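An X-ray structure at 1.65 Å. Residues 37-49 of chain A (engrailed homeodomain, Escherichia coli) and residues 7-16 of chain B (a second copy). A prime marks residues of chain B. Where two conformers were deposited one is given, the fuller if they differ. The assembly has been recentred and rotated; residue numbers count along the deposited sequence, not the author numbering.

Chain A, residues 37-49: NQQAIEQFFREFE
Chain B, residues 7-16: EVERKLKEFV

Antiparallel helices can pack by interleaving side chains on a heptad-like spacing, here Val8′, Lys11′, Leu12′ and Phe15′, and this pair from two copies of the engrailed homeodomain illustrates it. Both stretches are helical throughout, each part of a longer helix, with phi/psi near -65/-41 and i to i+4 hydrogen bonds. Their N-to-C directions differ by 172° and their axes approach to 10.7 Å; the stretches bury 516 Å², both sides summed. Phe48 CA lies 8.5 Å from Val8′ CA, Ile41 CA 6.8 Å from Phe15′ CA.

Buried Val8′ (chi1 t) points CA-to-CB sideways, yet its compact branches reach three rings: CG2 lies over the face of Phe48 (t, chi2 68°), 3.4 Å from CE2; CG1 meets the edges of Phe44, 4.2 Å from CE2, and, more loosely, Phe45, 4.5 Å from CE1. Lys11′ (t, chi2 92°), modelled to CD, points toward chain A; its methylenes can cover Phe44 (t, chi2 73°), CG 3.6 Å above the centroid (CH-pi). Apolar Leu12′ (chi1 -96°, chi2 -34°) places CD1 3.7 Å from Ile41 CD1 and CD2 3.9 Å from CE1 of Phe45 (m, chi2 -27°; CA-to-CB sideways, ring end nearer). Phe15′ (t, chi2 89°), the most covered residue, sets CD1 3.8 Å from Ile41 CB (t, p), both residues buried. Asn37 (t, chi2 37°; CA-to-CB toward chain B) uses its amide ND2 to donate a weak hydrogen bond to Phe15′ O, 3.4 Å.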

# COMPACT_ATOMS: atom_id res chain seq x y z
N ASN A 37 1.08 15.46 3.05
CA ASN A 37 0.98 16.02 1.71
C ASN A 37 -0.37 16.73 1.59
O ASN A 37 -0.49 17.82 0.96
CB ASN A 37 1.08 14.92 0.66
CG ASN A 37 1.30 15.48 -0.75
OD1 ASN A 37 2.01 16.48 -0.93
ND2 ASN A 37 0.67 14.85 -1.77
N GLN A 38 -1.38 16.12 2.20
CA GLN A 38 -2.74 16.70 2.23
C GLN A 38 -2.75 18.00 3.07
O GLN A 38 -3.38 19.00 2.64
CB GLN A 38 -3.76 15.65 2.72
CG GLN A 38 -5.26 16.00 2.43
CD GLN A 38 -5.69 15.75 0.99
OE1 GLN A 38 -4.97 15.09 0.22
NE2 GLN A 38 -6.88 16.27 0.61
N GLN A 39 -2.06 18.03 4.22
CA GLN A 39 -2.01 19.24 5.05
C GLN A 39 -1.39 20.36 4.26
O GLN A 39 -1.81 21.51 4.38
CB GLN A 39 -1.22 19.05 6.36
CG GLN A 39 -1.91 18.29 7.48
CD GLN A 39 -0.95 17.90 8.61
OE1 GLN A 39 0.00 18.64 8.97
NE2 GLN A 39 -1.19 16.73 9.20
N ALA A 40 -0.41 20.01 3.42
CA ALA A 40 0.35 21.01 2.67
C ALA A 40 -0.53 21.68 1.57
O ALA A 40 -0.45 22.89 1.32
CB ALA A 40 1.58 20.34 2.04
N ILE A 41 -1.34 20.89 0.88
CA ILE A 41 -2.12 21.45 -0.23
C ILE A 41 -3.28 22.24 0.40
O ILE A 41 -3.71 23.26 -0.16
CB ILE A 41 -2.59 20.35 -1.25
CG1 ILE A 41 -3.19 20.94 -2.53
CG2 ILE A 41 -3.65 19.46 -0.61
CD1 ILE A 41 -2.37 21.92 -3.27
N GLU A 42 -3.75 21.79 1.58
CA GLU A 42 -4.79 22.59 2.31
C GLU A 42 -4.26 23.96 2.72
O GLU A 42 -4.96 25.02 2.56
CB GLU A 42 -5.33 21.85 3.52
CG GLU A 42 -6.23 20.71 3.12
CD GLU A 42 -6.63 19.87 4.32
OE1 GLU A 42 -6.27 20.24 5.47
OE2 GLU A 42 -7.30 18.84 4.10
N GLN A 43 -3.05 23.97 3.26
CA GLN A 43 -2.35 25.22 3.64
C GLN A 43 -2.19 26.15 2.41
O GLN A 43 -2.44 27.36 2.49
CB GLN A 43 -0.98 24.92 4.22
N PHE A 44 -1.82 25.58 1.27
CA PHE A 44 -1.73 26.40 0.06
C PHE A 44 -3.05 27.05 -0.31
O PHE A 44 -3.12 28.27 -0.58
CB PHE A 44 -1.22 25.58 -1.14
CG PHE A 44 -1.45 26.28 -2.45
CD1 PHE A 44 -0.67 27.38 -2.80
CD2 PHE A 44 -2.49 25.87 -3.30
CE1 PHE A 44 -0.91 28.08 -4.01
CE2 PHE A 44 -2.75 26.56 -4.51
CZ PHE A 44 -1.95 27.65 -4.87
N PHE A 45 -4.12 26.26 -0.27
CA PHE A 45 -5.44 26.83 -0.60
C PHE A 45 -5.75 28.00 0.33
O PHE A 45 -6.16 29.05 -0.15
CB PHE A 45 -6.55 25.80 -0.52
CG PHE A 45 -6.56 24.80 -1.64
CD1 PHE A 45 -6.04 25.10 -2.91
CD2 PHE A 45 -7.14 23.55 -1.44
CE1 PHE A 45 -6.07 24.15 -3.96
CE2 PHE A 45 -7.19 22.60 -2.49
CZ PHE A 45 -6.67 22.90 -3.74
N ARG A 46 -5.52 27.85 1.62
CA ARG A 46 -5.76 28.96 2.55
C ARG A 46 -4.90 30.17 2.20
O ARG A 46 -5.42 31.29 2.12
CB ARG A 46 -5.53 28.55 4.00
CG ARG A 46 -6.56 27.54 4.44
CD ARG A 46 -6.42 27.16 5.88
NE ARG A 46 -6.53 25.71 5.97
CZ ARG A 46 -5.55 24.91 6.38
NH1 ARG A 46 -4.40 25.42 6.80
NH2 ARG A 46 -5.75 23.60 6.38
N GLU A 47 -3.61 29.94 1.96
CA GLU A 47 -2.69 31.05 1.70
C GLU A 47 -3.03 31.76 0.42
O GLU A 47 -2.87 32.98 0.32
CB GLU A 47 -1.23 30.58 1.64
CG GLU A 47 -0.70 30.11 2.99
CD GLU A 47 0.72 29.55 2.91
OE1 GLU A 47 1.38 29.73 1.84
OE2 GLU A 47 1.16 28.94 3.92
N PHE A 48 -3.52 31.00 -0.55
CA PHE A 48 -3.95 31.58 -1.78
C PHE A 48 -5.18 32.47 -1.57
O PHE A 48 -5.21 33.61 -2.06
CB PHE A 48 -4.20 30.52 -2.85
CG PHE A 48 -4.06 31.05 -4.24
CD1 PHE A 48 -2.82 31.46 -4.72
CD2 PHE A 48 -5.17 31.17 -5.06
CE1 PHE A 48 -2.68 31.96 -5.99
CE2 PHE A 48 -5.06 31.68 -6.34
CZ PHE A 48 -3.81 32.08 -6.82
N GLU A 49 -6.16 31.97 -0.82
CA GLU A 49 -7.38 32.71 -0.49
C GLU A 49 -7.10 34.01 0.26
O GLU A 49 -7.70 35.06 -0.04
CB GLU A 49 -8.34 31.83 0.33
N GLU B 7 -1.65 29.31 -12.10
CA GLU B 7 -0.75 29.13 -10.95
C GLU B 7 -1.31 28.11 -9.95
O GLU B 7 -0.55 27.32 -9.35
CB GLU B 7 -0.46 30.45 -10.24
N VAL B 8 -2.63 28.10 -9.78
CA VAL B 8 -3.25 27.05 -8.99
C VAL B 8 -3.09 25.68 -9.67
O VAL B 8 -2.71 24.68 -9.01
CB VAL B 8 -4.72 27.34 -8.68
CG1 VAL B 8 -5.27 26.24 -7.81
CG2 VAL B 8 -4.82 28.65 -7.95
N GLU B 9 -3.32 25.63 -10.98
CA GLU B 9 -3.18 24.37 -11.71
C GLU B 9 -1.75 23.85 -11.57
O GLU B 9 -1.54 22.64 -11.42
CB GLU B 9 -3.55 24.51 -13.16
N ARG B 10 -0.76 24.73 -11.59
CA ARG B 10 0.63 24.25 -11.43
C ARG B 10 0.90 23.72 -10.01
O ARG B 10 1.63 22.75 -9.82
CB ARG B 10 1.68 25.28 -11.89
CG ARG B 10 1.81 25.36 -13.45
CD ARG B 10 2.95 26.31 -13.93
NE ARG B 10 2.70 27.66 -13.44
CZ ARG B 10 2.09 28.63 -14.15
NH1 ARG B 10 1.71 28.43 -15.42
NH2 ARG B 10 1.89 29.80 -13.57
N LYS B 11 0.29 24.35 -9.00
CA LYS B 11 0.54 23.91 -7.62
C LYS B 11 -0.12 22.53 -7.40
O LYS B 11 0.41 21.67 -6.68
CB LYS B 11 0.01 24.92 -6.60
CG LYS B 11 0.57 24.71 -5.22
CD LYS B 11 1.83 25.54 -4.98
N LEU B 12 -1.26 22.32 -8.04
CA LEU B 12 -1.94 21.03 -8.00
C LEU B 12 -1.10 19.98 -8.71
O LEU B 12 -1.10 18.80 -8.33
CB LEU B 12 -3.33 21.12 -8.63
CG LEU B 12 -4.46 21.34 -7.58
CD1 LEU B 12 -4.20 20.64 -6.26
CD2 LEU B 12 -4.66 22.79 -7.31
N LYS B 13 -0.43 20.40 -9.79
CA LYS B 13 0.49 19.48 -10.46
C LYS B 13 1.55 18.98 -9.50
O LYS B 13 1.88 17.76 -9.50
CB LYS B 13 1.14 20.15 -11.71
CG LYS B 13 0.19 20.21 -12.86
CD LYS B 13 0.06 18.81 -13.50
CE LYS B 13 1.15 18.52 -14.51
NZ LYS B 13 0.71 17.42 -15.45
N GLU B 14 2.11 19.87 -8.70
CA GLU B 14 3.16 19.45 -7.79
C GLU B 14 2.55 18.54 -6.69
O GLU B 14 3.19 17.59 -6.24
CB GLU B 14 3.90 20.66 -7.21
CG GLU B 14 4.95 20.32 -6.10
CD GLU B 14 6.07 19.28 -6.48
OE1 GLU B 14 6.26 18.95 -7.67
OE2 GLU B 14 6.79 18.81 -5.56
N PHE B 15 1.33 18.82 -6.25
CA PHE B 15 0.69 17.91 -5.26
C PHE B 15 0.50 16.51 -5.80
O PHE B 15 0.77 15.52 -5.13
CB PHE B 15 -0.56 18.56 -4.68
CG PHE B 15 -1.63 17.53 -4.15
CD1 PHE B 15 -1.55 17.08 -2.83
CD2 PHE B 15 -2.68 17.01 -4.97
CE1 PHE B 15 -2.49 16.15 -2.32
CE2 PHE B 15 -3.62 16.07 -4.49
CZ PHE B 15 -3.51 15.64 -3.13
N VAL B 16 0.02 16.43 -7.03
CA VAL B 16 -0.16 15.12 -7.64
C VAL B 16 1.19 14.41 -7.83
O VAL B 16 1.30 13.19 -7.59
CB VAL B 16 -0.90 15.29 -8.96
CG1 VAL B 16 -0.82 14.02 -9.79
CG2 VAL B 16 -2.34 15.79 -8.67